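Local coordinates for protein hypoxanthine-guanine phosphoribosyltransferase (Leishmania tarentolae, PDB 1PZM) that probably converts guanine to GMP and hypoxanthine to IMP in purine salvage, by transferring the phosphoribosyl group of 5-phosphoribosyl pyrophosphate onto the base, at residues C40-A45 and A80-P85; P58-C63 and K87-C92. One frame throughout, in Å; residues are numbered along the deposited sequence.

How the contacts relate
Both contacts belong to the phosphoribosyltransferase fold, and their centres lie about 15 Å apart. Along the chain the segments alternate: 40-45 on helix 30-48; 58-63 on strand 59-64; 80-85 at the end of helix 69-81; and 87-92 on strand 86-91. Contact 2 pairs the two strands of a beta-alpha-beta unit. Contact 1 packs the end of that unit's helix, and the turn after it, against helix 30-48. The two contacts meet at L59: its N lies 3.1 Å from P85 O, probably a hydrogen bond, and its side chain packs on I44 and V84. The helix layer is thus tied to the parallel sheet, and both contacts touch the second subunit.

Contact 1 (C40-A45 and A80-P85)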
loop_
_atom_site.group_PDB
_atom_site.type_symbol
_atom_site.label_atom_id
_atom_site.label_comp_id
_atom_site.label_asym_id
_atom_site.label_seq_id
_atom_site.Cartn_x
_atom_site.Cartn_y
_atom_site.Cartn_z
ATOM N N CYS A 40 18.384 -2.106 -5.089
ATOM C CA CYS A 40 17.922 -1.084 -6.047
ATOM C C CYS A 40 17.781 0.247 -5.278
ATOM O O CYS A 40 18.162 1.303 -5.760
ATOM C CB CYS A 40 16.602 -1.527 -6.703
ATOM S SG CYS A 40 15.742 -0.205 -7.620
ATOM N N ALA A 41 17.269 0.186 -4.056
ATOM C CA ALA A 41 17.183 1.388 -3.202
ATOM C C ALA A 41 18.597 2.045 -2.993
ATOM O O ALA A 41 18.719 3.283 -2.989
ATOM C CB ALA A 41 16.572 1.041 -1.872
ATOM N N LYS A 42 19.652 1.230 -2.815
ATOM C CA LYS A 42 20.977 1.816 -2.697
ATOM C C LYS A 42 21.410 2.513 -4.003
ATOM O O LYS A 42 22.109 3.549 -3.979
ATOM C CB LYS A 42 22.048 0.771 -2.292
ATOM C CG LYS A 42 21.799 0.083 -0.961
ATOM C CD LYS A 42 22.902 -0.985 -0.647
ATOM C CE LYS A 42 22.482 -1.718 0.643
ATOM N NZ LYS A 42 22.591 -0.865 1.890
ATOM N N LYS A 43 21.036 1.924 -5.134
ATOM C CA LYS A 43 21.300 2.548 -6.436
ATOM C C LYS A 43 20.583 3.923 -6.546
ATOM O O LYS A 43 21.209 4.937 -6.845
ATOM C CB LYS A 43 20.825 1.642 -7.571
ATOM C CG LYS A 43 21.731 0.569 -8.073
ATOM C CD LYS A 43 21.103 -0.070 -9.349
ATOM C CE LYS A 43 21.805 -1.410 -9.765
ATOM N NZ LYS A 43 20.861 -2.467 -10.341
ATOM N N ILE A 44 19.272 3.943 -6.287
ATOM C CA ILE A 44 18.459 5.184 -6.312
ATOM C C ILE A 44 19.105 6.305 -5.495
ATOM O O ILE A 44 19.252 7.434 -5.964
ATOM C CB ILE A 44 16.969 4.900 -5.866
ATOM C CG1 ILE A 44 16.247 4.066 -6.951
ATOM C CG2 ILE A 44 16.199 6.217 -5.593
ATOM C CD1 ILE A 44 14.709 3.660 -6.597
ATOM N N ALA A 45 19.518 5.958 -4.282
ATOM C CA ALA A 45 20.122 6.897 -3.361
ATOM C C ALA A 45 21.370 7.462 -4.011
ATOM O O ALA A 45 21.625 8.658 -3.928
ATOM C CB ALA A 45 20.476 6.211 -2.047
ATOM N N ALA A 80 14.005 4.569 3.092
ATOM C CA ALA A 80 14.273 5.074 4.433
ATOM C C ALA A 80 15.607 4.542 4.959
ATOM O O ALA A 80 16.385 5.315 5.542
ATOM C CB ALA A 80 13.166 4.680 5.401
ATOM N N ASP A 81 15.871 3.246 4.784
ATOM C CA ASP A 81 17.189 2.666 5.195
ATOM C C ASP A 81 18.394 3.388 4.545
ATOM O O ASP A 81 19.511 3.450 5.133
ATOM C CB ASP A 81 17.309 1.194 4.797
ATOM C CG ASP A 81 16.296 0.302 5.483
ATOM O OD1 ASP A 81 15.616 0.703 6.461
ATOM O OD2 ASP A 81 16.116 -0.849 5.074
ATOM N N GLU A 82 18.157 3.917 3.341
ATOM C CA GLU A 82 19.216 4.604 2.612
ATOM C C GLU A 82 19.200 6.127 2.851
ATOM O O GLU A 82 19.963 6.850 2.236
ATOM C CB GLU A 82 19.153 4.274 1.107
ATOM C CG GLU A 82 19.304 2.794 0.704
ATOM C CD GLU A 82 20.511 2.047 1.337
ATOM O OE1 GLU A 82 21.630 2.593 1.469
ATOM O OE2 GLU A 82 20.318 0.886 1.742
ATOM N N GLY A 83 18.348 6.605 3.762
ATOM C CA GLY A 83 18.225 8.034 4.037
ATOM C C GLY A 83 17.654 8.901 2.910
ATOM O O GLY A 83 17.920 10.099 2.861
ATOM N N VAL A 84 16.910 8.309 1.975
ATOM C CA VAL A 84 16.283 9.096 0.937
ATOM C C VAL A 84 14.930 9.587 1.454
ATOM O O VAL A 84 14.060 8.752 1.739
ATOM C CB VAL A 84 16.003 8.247 -0.291
ATOM C CG1 VAL A 84 15.278 9.106 -1.312
ATOM C CG2 VAL A 84 17.317 7.678 -0.848
ATOM N N PRO A 85 14.708 10.909 1.545
ATOM C CA PRO A 85 13.454 11.398 2.102
ATOM C C PRO A 85 12.374 11.162 1.065
ATOM O O PRO A 85 12.637 11.431 -0.113
ATOM C CB PRO A 85 13.693 12.891 2.329
ATOM C CG PRO A 85 14.837 13.268 1.345
ATOM C CD PRO A 85 15.615 11.993 1.093
#
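K42 and E82 join helix 30-48 to the C-terminal end of helix 69-81, which closes in a Schellman motif. G83, with positive phi, is the C-prime residue of that motif. Its N bonds to A80 O, and V84 N bonds to L79 O. This turn brings both E82 and V84 to the neighbouring helix.

The K42 and E82 side chains cross obliquely. K42 runs extended as far as CE and then bends at chi4 (-71°), which turns NZ to the carboxylate. K42 NZ meets E82 OE2 at 2.9 Å in a salt bridge. It comes from the syn side, 23° out of the carboxylate plane. The lysine chain also lies against the acid, with K42 CG 3.2 Å from E82 OE2. The bend at chi2 of E82 (-49°) swings CD out of the plane of CA, CB and CG, and the carboxylate lies beside K42 CG. E82 CG sits over the backbone of A41, 3.8 Å from A41 O.

Beside the ion pair the contact is apolar. A41 and A45 both point their CB toward the turn, and A41 also packs on F78 and L79 of helix 69-81. V84, packed on L79 as well, sends its CG2 branch to helix 30-48. A45 CB touches two residues of the turn, 3.9 Å from E82 CB and 3.7 Å from V84 CG2.

Contact 2 (P58-C63 and K87-C92); sequences PLYLLC and KVEFIC
L61 and C63 each bond through both N and O to the strand 87-91, in the parallel pairing of a beta-alpha-beta unit. Helix 69-81 makes the crossover, and the strand axes diverge by 23°. The bonds alternate: K87 N to L59 O, L61 N to K87 O, E89 N to L61 O, C63 N to E89 O and I91 N to C63 O. Four of the five measure 2.8 to 2.9 Å. The bond from K87 N to L59 O is longer, 3.1 Å.

Aromatic contacts lie on both faces of the sheet. On the face with Y60, L62, K87 and E89, the lysine runs beside the tyrosine and points the same way. K87 CB stands over the Y60 ring, offset toward the rim, in a CH-pi contact 4.2 Å from the centroid. E89 CG reaches the ring edge. On the other face C63 SG, anti to the backbone N (chi1 166°), lies obliquely to the F90 ring, 4.9 Å from its centroid. F69 of the second subunit meets F90 edge-to-face.

Apolar atoms also meet. P58 CG touches K87 CG at 3.8 Å, and L62 CD1 rests on E89 CB at the same distance.

The polar ends are bridged or held by other residues. One water joins Y60 OH to K87 NZ, accepting from the lysine at 2.6 Å. Y60 OH also makes a weak hydrogen bond with D114 OD2. E89 OE1 takes a hydrogen bond from R113 N, and OE2 a weak one from D114 N. K66 NZ of the second subunit makes a long, weak ion pair with E89 OE2. Together with the N-H groups this would be consistent with a charged, buried carboxylate.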
loop_
_atom_site.group_PDB
_atom_site.type_symbol
_atom_site.label_atom_id
_atom_site.label_comp_id
_atom_site.label_asym_id
_atom_site.label_seq_id
_atom_site.Cartn_x
_atom_site.Cartn_y
_atom_site.Cartn_z
ATOM N N PRO A 58 11.682 16.241 -1.780
ATOM C CA PRO A 58 11.921 14.803 -1.594
ATOM C C PRO A 58 11.806 14.035 -2.897
ATOM O O PRO A 58 11.552 14.665 -3.902
ATOM C CB PRO A 58 10.752 14.404 -0.687
ATOM C CG PRO A 58 9.656 15.298 -1.162
ATOM C CD PRO A 58 10.257 16.566 -1.637
ATOM N N LEU A 59 12.006 12.714 -2.871
ATOM C CA LEU A 59 11.586 11.823 -3.972
ATOM C C LEU A 59 10.140 11.484 -3.756
ATOM O O LEU A 59 9.777 10.919 -2.701
ATOM C CB LEU A 59 12.323 10.502 -3.909
ATOM C CG LEU A 59 12.121 9.510 -5.053
ATOM C CD1 LEU A 59 12.345 10.176 -6.381
ATOM C CD2 LEU A 59 13.146 8.360 -4.854
ATOM N N TYR A 60 9.324 11.847 -4.735
ATOM C CA TYR A 60 7.925 11.487 -4.724
ATOM C C TYR A 60 7.770 10.127 -5.336
ATOM O O TYR A 60 8.080 9.957 -6.529
ATOM C CB TYR A 60 7.106 12.487 -5.536
ATOM C CG TYR A 60 6.793 13.743 -4.770
ATOM C CD1 TYR A 60 7.747 14.771 -4.647
ATOM C CD2 TYR A 60 5.519 13.930 -4.182
ATOM C CE1 TYR A 60 7.404 15.967 -3.941
ATOM C CE2 TYR A 60 5.184 15.113 -3.479
ATOM C CZ TYR A 60 6.141 16.104 -3.379
ATOM O OH TYR A 60 5.842 17.237 -2.715
ATOM N N LEU A 61 7.247 9.180 -4.554
ATOM C CA LEU A 61 6.933 7.856 -5.114
ATOM C C LEU A 61 5.472 7.921 -5.552
ATOM O O LEU A 61 4.584 8.214 -4.718
ATOM C CB LEU A 61 7.139 6.754 -4.065
ATOM C CG LEU A 61 8.579 6.544 -3.525
ATOM C CD1 LEU A 61 8.597 5.519 -2.406
ATOM C CD2 LEU A 61 9.536 6.143 -4.638
ATOM N N LEU A 62 5.240 7.686 -6.846
ATOM C CA LEU A 62 3.904 7.662 -7.438
ATOM C C LEU A 62 3.434 6.214 -7.595
ATOM O O LEU A 62 3.824 5.501 -8.579
ATOM C CB LEU A 62 3.874 8.456 -8.786
ATOM C CG LEU A 62 3.677 9.988 -8.585
ATOM C CD1 LEU A 62 4.537 10.707 -7.460
ATOM C CD2 LEU A 62 3.901 10.720 -9.900
ATOM N N CYS A 63 2.625 5.772 -6.617
ATOM C CA CYS A 63 2.212 4.369 -6.573
ATOM C C CYS A 63 1.049 4.069 -7.552
ATOM O O CYS A 63 -0.025 4.662 -7.458
ATOM C CB CYS A 63 1.837 3.966 -5.140
ATOM S SG CYS A 63 0.954 2.414 -5.007
ATOM N N LYS A 87 8.003 11.305 -0.193
ATOM C CA LYS A 87 6.535 11.544 -0.063
ATOM C C LYS A 87 5.838 10.580 -1.025
ATOM O O LYS A 87 6.461 10.089 -1.991
ATOM C CB LYS A 87 6.178 12.997 -0.353
ATOM C CG LYS A 87 6.661 13.973 0.708
ATOM C CD LYS A 87 6.209 15.412 0.380
ATOM C CE LYS A 87 6.647 16.398 1.477
ATOM N NZ LYS A 87 6.427 17.867 1.112
ATOM N N VAL A 88 4.577 10.286 -0.762
ATOM C CA VAL A 88 3.902 9.212 -1.475
ATOM C C VAL A 88 2.627 9.760 -2.071
ATOM O O VAL A 88 1.905 10.561 -1.429
ATOM C CB VAL A 88 3.616 8.008 -0.528
ATOM C CG1 VAL A 88 2.910 6.864 -1.287
ATOM C CG2 VAL A 88 4.960 7.467 0.038
ATOM N N GLU A 89 2.400 9.402 -3.332
ATOM C CA GLU A 89 1.158 9.749 -4.054
ATOM C C GLU A 89 0.598 8.456 -4.618
ATOM O O GLU A 89 1.342 7.495 -4.875
ATOM C CB GLU A 89 1.406 10.717 -5.231
ATOM C CG GLU A 89 1.789 12.134 -4.838
ATOM C CD GLU A 89 0.754 12.874 -3.969
ATOM O OE1 GLU A 89 -0.475 12.562 -3.981
ATOM O OE2 GLU A 89 1.194 13.782 -3.231
ATOM N N PHE A 90 -0.709 8.440 -4.780
ATOM C CA PHE A 90 -1.410 7.287 -5.297
ATOM C C PHE A 90 -2.140 7.640 -6.608
ATOM O O PHE A 90 -2.942 8.559 -6.671
ATOM C CB PHE A 90 -2.358 6.767 -4.220
ATOM C CG PHE A 90 -1.619 6.218 -3.010
ATOM C CD1 PHE A 90 -1.137 4.900 -3.007
ATOM C CD2 PHE A 90 -1.353 7.022 -1.924
ATOM C CE1 PHE A 90 -0.423 4.392 -1.929
ATOM C CE2 PHE A 90 -0.664 6.512 -0.788
ATOM C CZ PHE A 90 -0.165 5.212 -0.807
ATOM N N ILE A 91 -1.842 6.897 -7.658
ATOM C CA ILE A 91 -2.504 7.144 -8.909
ATOM C C ILE A 91 -3.318 5.931 -9.397
ATOM O O ILE A 91 -3.078 4.793 -9.020
ATOM C CB ILE A 91 -1.510 7.743 -9.988
ATOM C CG1 ILE A 91 -0.470 6.744 -10.443
ATOM C CG2 ILE A 91 -0.754 8.956 -9.423
ATOM C CD1 ILE A 91 0.382 7.247 -11.652
ATOM N N CYS A 92 -4.278 6.195 -10.264
ATOM C CA CYS A 92 -5.200 5.167 -10.749
ATOM C C CYS A 92 -5.748 5.551 -12.155
ATOM O O CYS A 92 -6.505 6.530 -12.291
ATOM C CB CYS A 92 -6.329 5.005 -9.736
ATOM S SG CYS A 92 -7.412 3.599 -10.001
HETATM O O HOH W 1 7.495 18.575 -1.121
#